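Local coordinates for protein colicin-D (Escherichia coli, PDB 5ZNM) that kills Escherichia coli and closely related bacteria by inhibiting protein synthesis, here as its central domain joined to the C-terminal tRNase domain, at residues 20-25 and 272-277; 196-201 and 279-284. One frame throughout, in Å; residues are numbered along the deposited sequence.

Interaction 1 of 2, residues 20-25 and 272-277; sequences SKAGVN and TGVEAV
Val274, at the start of strand 274-281, meets Ala22 and Val24 near the C-terminal end of helix 3-22, and its CG1 methyl makes the closest approach and touches both. Ala22 CB lies 4.0 Å from Val274 CG1, and Val24 CG2 touches the same methyl more loosely, 4.4 Å from Val274 CG1. CG1 gets there because it stands anti to the carbonyl carbon of Val274 (chi1 -61°), while Val274 CG2, between the backbone N and the carbonyl carbon, also comes within 4.3 Å of Ala22 CB. Trp265 of the adjacent strand 262-267 packs on both Ala22 and Val274, and Phe19, one turn back in the helix, touches Val24 and Val274, so two aromatic residues add to the apolar cluster.

The backbone sets up the two contacts from the helix side. Gly23 takes a positive phi (71°) and ends the helix in a Schellman motif; its N makes a weak hydrogen bond to Ser20 O at 3.3 Å. The chain leaves the helix there, and the CB atoms of Ala22 and Val24, the residues before and after the glycine, both point toward the strand.

Polar bonds lead away from the interface. Val274 makes backbone hydrogen bonds to the second subunit, where Gln227 also donates to Thr272 O, while Glu275 forms a salt bridge with Arg266. No hydrogen bond joins 20-25 to 272-277, and the two bury just 86 Å² between them. Here the helix end rests on the strand through van der Waals contact alone, a small, largely buried apolar patch.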
ATOM      1  N   SER A  20     -13.445 -13.127 -20.775  1.00 18.15           N
ATOM      2  CA  SER A  20     -13.235 -13.466 -22.181  1.00 20.62           C
ATOM      3  C   SER A  20     -12.820 -12.246 -22.988  1.00 22.11           C
ATOM      4  O   SER A  20     -11.849 -12.296 -23.751  1.00 23.04           O
ATOM      5  CB  SER A  20     -14.500 -14.087 -22.784  1.00 21.07           C
ATOM      6  OG  SER A  20     -14.260 -14.380 -24.149  1.00 25.13           O
ATOM      7  N   LYS A  21     -13.546 -11.134 -22.838  1.00 22.09           N
ATOM      8  CA  LYS A  21     -13.192  -9.925 -23.576  1.00 21.95           C
ATOM      9  C   LYS A  21     -11.828  -9.391 -23.168  1.00 25.12           C
ATOM     10  O   LYS A  21     -11.117  -8.810 -24.000  1.00 23.64           O
ATOM     11  CB  LYS A  21     -14.243  -8.842 -23.364  1.00 23.53           C
ATOM     12  CG  LYS A  21     -15.626  -9.205 -23.855  1.00 34.11           C
ATOM     13  CD  LYS A  21     -16.553  -8.019 -23.659  1.00 49.58           C
ATOM     14  CE  LYS A  21     -17.830  -8.419 -22.937  1.00 59.93           C
ATOM     15  NZ  LYS A  21     -18.861  -7.340 -22.994  1.00 63.85           N
ATOM     16  N   ALA A  22     -11.458  -9.565 -21.904  1.00 20.41           N
ATOM     17  CA  ALA A  22     -10.223  -9.017 -21.361  1.00 23.39           C
ATOM     18  C   ALA A  22      -9.028  -9.936 -21.556  1.00 21.54           C
ATOM     19  O   ALA A  22      -7.910  -9.541 -21.215  1.00 21.69           O
ATOM     20  CB  ALA A  22     -10.393  -8.717 -19.859  1.00 19.29           C
ATOM     21  N   GLY A  23      -9.234 -11.149 -22.071  1.00 19.64           N
ATOM     22  CA  GLY A  23      -8.141 -12.101 -22.190  1.00 19.89           C
ATOM     23  C   GLY A  23      -7.661 -12.657 -20.866  1.00 23.46           C
ATOM     24  O   GLY A  23      -6.493 -13.039 -20.744  1.00 22.20           O
ATOM     25  N   VAL A  24      -8.541 -12.742 -19.871  1.00 19.37           N
ATOM     26  CA  VAL A  24      -8.156 -13.099 -18.513  1.00 18.83           C
ATOM     27  C   VAL A  24      -8.605 -14.520 -18.190  1.00 17.85           C
ATOM     28  O   VAL A  24      -9.718 -14.937 -18.545  1.00 17.82           O
ATOM     29  CB  VAL A  24      -8.742 -12.086 -17.515  1.00 23.21           C
ATOM     30  CG1 VAL A  24      -8.542 -12.565 -16.077  1.00 19.97           C
ATOM     31  CG2 VAL A  24      -8.107 -10.704 -17.733  1.00 21.42           C
ATOM     32  N   ASN A  25      -7.728 -15.269 -17.528  1.00 19.85           N
ATOM     33  CA  ASN A  25      -8.070 -16.552 -16.933  1.00 21.33           C
ATOM     34  C   ASN A  25      -8.018 -16.422 -15.424  1.00 26.99           C
ATOM     35  O   ASN A  25      -7.126 -15.763 -14.886  1.00 26.83           O
ATOM     36  CB  ASN A  25      -7.101 -17.659 -17.359  1.00 22.33           C
ATOM     37  CG  ASN A  25      -7.243 -18.030 -18.809  1.00 30.07           C
ATOM     38  OD1 ASN A  25      -8.191 -18.718 -19.178  1.00 26.39           O
ATOM     39  ND2 ASN A  25      -6.289 -17.595 -19.647  1.00 21.62           N
ATOM     40  N   THR A 272     -14.211 -10.880  -9.464  1.00 16.58           N
ATOM     41  CA  THR A 272     -15.329 -11.199 -10.345  1.00 21.06           C
ATOM     42  C   THR A 272     -15.434 -10.257 -11.532  1.00 18.22           C
ATOM     43  O   THR A 272     -16.279 -10.475 -12.408  1.00 19.62           O
ATOM     44  CB  THR A 272     -16.645 -11.170  -9.551  1.00 22.93           C
ATOM     45  OG1 THR A 272     -16.778  -9.897  -8.898  1.00 20.72           O
ATOM     46  CG2 THR A 272     -16.640 -12.283  -8.514  1.00 18.23           C
ATOM     47  N   GLY A 273     -14.616  -9.211 -11.571  1.00 17.28           N
ATOM     48  CA  GLY A 273     -14.559  -8.289 -12.686  1.00 15.21           C
ATOM     49  C   GLY A 273     -13.110  -8.068 -13.094  1.00 12.66           C
ATOM     50  O   GLY A 273     -12.243  -8.860 -12.715  1.00 16.10           O
ATOM     51  N   VAL A 274     -12.824  -7.013 -13.860  1.00 15.62           N
ATOM     52  CA  VAL A 274     -11.493  -6.817 -14.431  1.00 15.31           C
ATOM     53  C   VAL A 274     -11.057  -5.365 -14.292  1.00 15.49           C
ATOM     54  O   VAL A 274     -11.875  -4.451 -14.143  1.00 21.78           O
ATOM     55  CB  VAL A 274     -11.414  -7.238 -15.927  1.00 15.38           C
ATOM     56  CG1 VAL A 274     -11.733  -8.719 -16.093  1.00 16.31           C
ATOM     57  CG2 VAL A 274     -12.348  -6.405 -16.776  1.00 15.56           C
ATOM     58  N   GLU A 275      -9.738  -5.157 -14.352  1.00 17.26           N
ATOM     59  CA  GLU A 275      -9.174  -3.815 -14.314  1.00 15.33           C
ATOM     60  C   GLU A 275      -7.986  -3.737 -15.255  1.00 16.62           C
ATOM     61  O   GLU A 275      -7.198  -4.684 -15.356  1.00 18.42           O
ATOM     62  CB  GLU A 275      -8.731  -3.403 -12.895  1.00 21.00           C
ATOM     63  CG  GLU A 275      -7.775  -4.348 -12.233  1.00 29.77           C
ATOM     64  CD  GLU A 275      -7.257  -3.816 -10.896  1.00 33.70           C
ATOM     65  OE1 GLU A 275      -8.043  -3.210 -10.125  1.00 33.55           O
ATOM     66  OE2 GLU A 275      -6.063  -4.017 -10.618  1.00 24.36           O
ATOM     67  N   ALA A 276      -7.876  -2.613 -15.954  1.00 14.69           N
ATOM     68  CA  ALA A 276      -6.795  -2.405 -16.909  1.00 14.49           C
ATOM     69  C   ALA A 276      -5.565  -1.856 -16.190  1.00 15.82           C
ATOM     70  O   ALA A 276      -5.674  -0.993 -15.314  1.00 15.16           O
ATOM     71  CB  ALA A 276      -7.229  -1.439 -18.013  1.00 14.82           C
ATOM     72  N   VAL A 277      -4.399  -2.370 -16.568  1.00 18.38           N
ATOM     73  CA  VAL A 277      -3.118  -2.003 -15.977  1.00 15.30           C
ATOM     74  C   VAL A 277      -2.226  -1.458 -17.087  1.00 16.78           C
ATOM     75  O   VAL A 277      -2.045  -2.114 -18.119  1.00 14.67           O
ATOM     76  CB  VAL A 277      -2.453  -3.217 -15.302  1.00 13.68           C
ATOM     77  CG1 VAL A 277      -1.168  -2.825 -14.584  1.00 12.65           C
ATOM     78  CG2 VAL A 277      -3.415  -3.905 -14.347  1.00 13.75           C
TER

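Interaction 2 of 2, residues 196-201 and 279-284; sequences ITLPAV and VMLNDP
Leu198, the last residue of strand 194-198, meets Leu281, the last of strand 274-281, tip to tip. The Leu198 side chain leaves with CG anti to the carbonyl carbon (chi1 -50°), and its CD1 fits against both methyls of the partner: Leu198 CD1 is 3.7 Å from Leu281 CD2 and 3.9 Å from Leu281 CD1. Past Leu198 the chain leaves the sheet through Pro199, whose carbonyl oxygen accepts a hydrogen bond from Arg260, and then Ala200. At Val201 it touches again, with Val201 CG2 3.9 Å from Pro284 CG; the two side chains cross at about a right angle. The backbones run roughly alongside here, 29° apart in direction, but the CA atoms of Val201 and Pro284 are still 8.4 Å apart, and side chains alone bridge them.

Within the facing loop, Asn282 ND2 donates to Asp283 O at 2.9 Å, coming from above the carbonyl plane, and Asp283 forms a salt bridge with Arg314 at the start of helix 314-329. Ile209 of strand 207-212 touches both leucines, while Phe262 of strand 262-267 and Leu183 pack on Leu198. Thus the leucines link strand ends of two sheets, and Val201 with Pro284 joins the loops that follow.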
ATOM      1  N   ILE A 196       3.421 -12.557 -20.933  1.00 17.22           N
ATOM      2  CA  ILE A 196       3.207 -11.514 -21.931  1.00 18.12           C
ATOM      3  C   ILE A 196       4.509 -11.350 -22.710  1.00 21.38           C
ATOM      4  O   ILE A 196       5.596 -11.363 -22.123  1.00 21.77           O
ATOM      5  CB  ILE A 196       2.775 -10.195 -21.254  1.00 16.66           C
ATOM      6  CG1 ILE A 196       1.335 -10.324 -20.737  1.00 17.48           C
ATOM      7  CG2 ILE A 196       2.898  -9.022 -22.197  1.00 17.20           C
ATOM      8  CD1 ILE A 196       0.991  -9.273 -19.688  1.00 21.44           C
ATOM      9  N   THR A 197       4.415 -11.240 -24.030  1.00 20.27           N
ATOM     10  CA  THR A 197       5.617 -11.061 -24.838  1.00 24.30           C
ATOM     11  C   THR A 197       5.560  -9.727 -25.562  1.00 22.91           C
ATOM     12  O   THR A 197       4.539  -9.387 -26.171  1.00 26.83           O
ATOM     13  CB  THR A 197       5.801 -12.199 -25.837  1.00 23.33           C
ATOM     14  OG1 THR A 197       4.656 -12.274 -26.694  1.00 25.78           O
ATOM     15  CG2 THR A 197       5.989 -13.529 -25.102  1.00 18.68           C
ATOM     16  N   LEU A 198       6.672  -8.946 -25.464  1.00 19.22           N
ATOM     17  CA  LEU A 198       6.761  -7.692 -26.195  1.00 16.79           C
ATOM     18  C   LEU A 198       7.580  -7.885 -27.456  1.00 18.46           C
ATOM     19  O   LEU A 198       8.581  -8.621 -27.443  1.00 19.13           O
ATOM     20  CB  LEU A 198       7.409  -6.593 -25.344  1.00 15.05           C
ATOM     21  CG  LEU A 198       6.830  -6.404 -23.937  1.00 21.79           C
ATOM     22  CD1 LEU A 198       7.411  -5.172 -23.253  1.00 23.13           C
ATOM     23  CD2 LEU A 198       5.316  -6.319 -23.978  1.00 31.28           C
ATOM     24  N   PRO A 199       7.183  -7.219 -28.537  1.00 22.53           N
ATOM     25  CA  PRO A 199       7.929  -7.349 -29.793  1.00 20.72           C
ATOM     26  C   PRO A 199       9.361  -6.848 -29.649  1.00 20.69           C
ATOM     27  O   PRO A 199       9.666  -5.982 -28.826  1.00 20.88           O
ATOM     28  CB  PRO A 199       7.140  -6.476 -30.776  1.00 26.20           C
ATOM     29  CG  PRO A 199       6.339  -5.553 -29.920  1.00 26.70           C
ATOM     30  CD  PRO A 199       6.025  -6.317 -28.664  1.00 21.83           C
ATOM     31  N   ALA A 200      10.233  -7.428 -30.462  1.00 15.97           N
ATOM     32  CA  ALA A 200      11.561  -6.885 -30.667  1.00 14.26           C
ATOM     33  C   ALA A 200      11.460  -5.465 -31.211  1.00 20.05           C
ATOM     34  O   ALA A 200      10.497  -5.108 -31.892  1.00 20.53           O
ATOM     35  CB  ALA A 200      12.354  -7.771 -31.631  1.00 16.40           C
ATOM     36  N   VAL A 201      12.464  -4.647 -30.879  1.00 17.81           N
ATOM     37  CA  VAL A 201      12.595  -3.272 -31.362  1.00 19.95           C
ATOM     38  C   VAL A 201      14.057  -3.051 -31.743  1.00 22.52           C
ATOM     39  O   VAL A 201      14.926  -3.869 -31.451  1.00 19.16           O
ATOM     40  CB  VAL A 201      12.165  -2.239 -30.300  1.00 21.20           C
ATOM     41  CG1 VAL A 201      10.690  -2.400 -29.929  1.00 21.38           C
ATOM     42  CG2 VAL A 201      13.042  -2.396 -29.050  1.00 15.84           C
ATOM     43  N   VAL A 279       1.524  -0.478 -18.253  1.00 14.97           N
ATOM     44  CA  VAL A 279       2.837  -1.004 -17.910  1.00 19.89           C
ATOM     45  C   VAL A 279       3.884  -0.298 -18.769  1.00 22.35           C
ATOM     46  O   VAL A 279       3.689  -0.120 -19.978  1.00 18.64           O
ATOM     47  CB  VAL A 279       2.885  -2.531 -18.108  1.00 15.32           C
ATOM     48  CG1 VAL A 279       4.247  -3.074 -17.707  1.00 15.38           C
ATOM     49  CG2 VAL A 279       1.767  -3.210 -17.291  1.00 14.10           C
ATOM     50  N   MET A 280       4.978   0.127 -18.141  1.00 20.71           N
ATOM     51  CA  MET A 280       6.028   0.894 -18.813  1.00 20.01           C
ATOM     52  C   MET A 280       7.364   0.225 -18.551  1.00 24.37           C
ATOM     53  O   MET A 280       7.643  -0.189 -17.422  1.00 20.83           O
ATOM     54  CB  MET A 280       6.090   2.355 -18.307  1.00 21.33           C
ATOM     55  CG  MET A 280       4.844   3.177 -18.547  1.00 33.51           C
ATOM     56  SD  MET A 280       4.579   4.448 -17.291  1.00 33.25           S
ATOM     57  CE  MET A 280       3.490   3.639 -16.122  1.00 36.18           C
ATOM     58  N   LEU A 281       8.192   0.128 -19.586  1.00 26.18           N
ATOM     59  CA  LEU A 281       9.482  -0.524 -19.469  1.00 23.87           C
ATOM     60  C   LEU A 281      10.598   0.486 -19.710  1.00 21.70           C
ATOM     61  O   LEU A 281      10.369   1.599 -20.190  1.00 18.76           O
ATOM     62  CB  LEU A 281       9.610  -1.705 -20.442  1.00 23.33           C
ATOM     63  CG  LEU A 281       9.224  -3.078 -19.878  1.00 28.64           C
ATOM     64  CD1 LEU A 281       7.734  -3.226 -19.841  1.00 27.83           C
ATOM     65  CD2 LEU A 281       9.853  -4.215 -20.674  1.00 36.76           C
ATOM     66  N   ASN A 282      11.805   0.106 -19.310  1.00 16.03           N
ATOM     67  CA  ASN A 282      12.951   0.966 -19.574  1.00 15.30           C
ATOM     68  C   ASN A 282      13.198   1.084 -21.072  1.00 18.93           C
ATOM     69  O   ASN A 282      12.967   0.144 -21.845  1.00 16.19           O
ATOM     70  CB  ASN A 282      14.217   0.422 -18.895  1.00 18.92           C
ATOM     71  CG  ASN A 282      14.565  -0.975 -19.351  1.00 20.09           C
ATOM     72  OD1 ASN A 282      13.966  -1.949 -18.883  1.00 26.01           O
ATOM     73  ND2 ASN A 282      15.537  -1.089 -20.267  1.00 18.98           N
ATOM     74  N   ASP A 283      13.672   2.258 -21.469  1.00 17.71           N
ATOM     75  CA  ASP A 283      14.274   2.428 -22.785  1.00 16.75           C
ATOM     76  C   ASP A 283      15.323   1.338 -23.019  1.00 15.67           C
ATOM     77  O   ASP A 283      16.113   1.046 -22.115  1.00 16.95           O
ATOM     78  CB  ASP A 283      14.925   3.813 -22.865  1.00 21.00           C
ATOM     79  CG  ASP A 283      15.362   4.191 -24.275  1.00 29.69           C
ATOM     80  OD1 ASP A 283      16.246   3.514 -24.845  1.00 24.65           O
ATOM     81  OD2 ASP A 283      14.844   5.198 -24.800  1.00 35.80           O
ATOM     82  N   PRO A 284      15.368   0.714 -24.210  1.00 17.55           N
ATOM     83  CA  PRO A 284      16.386  -0.322 -24.454  1.00 23.13           C
ATOM     84  C   PRO A 284      17.797   0.149 -24.163  1.00 21.48           C
ATOM     85  O   PRO A 284      18.663  -0.663 -23.811  1.00 21.81           O
ATOM     86  CB  PRO A 284      16.208  -0.642 -25.946  1.00 25.69           C
ATOM     87  CG  PRO A 284      14.826  -0.257 -26.255  1.00 23.31           C
ATOM     88  CD  PRO A 284      14.469   0.886 -25.364  1.00 18.86           C
TER

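Overall arrangement
Strand 274-281 is common to both contacts: interaction 1 uses its beginning and interaction 2 its end, with centres about 21 Å apart. Along the chain the segments alternate, 20-25, 196-201, 272-277, 279-284. Interaction 1 sets the end of helix 3-22, the first of this chain, against the five-stranded antiparallel sheet, beside the second subunit; interaction 2 packs that sheet against the mixed sheet containing strand 194-198. The centre of interaction 2 lies about 7 Å from the centre of the chain, that of interaction 1 about 22 Å. One end of strand 274-281 thus meets the end of helix 3-22, the other the mixed sheet, and the residues that follow it lead toward the C-terminal tRNase domain.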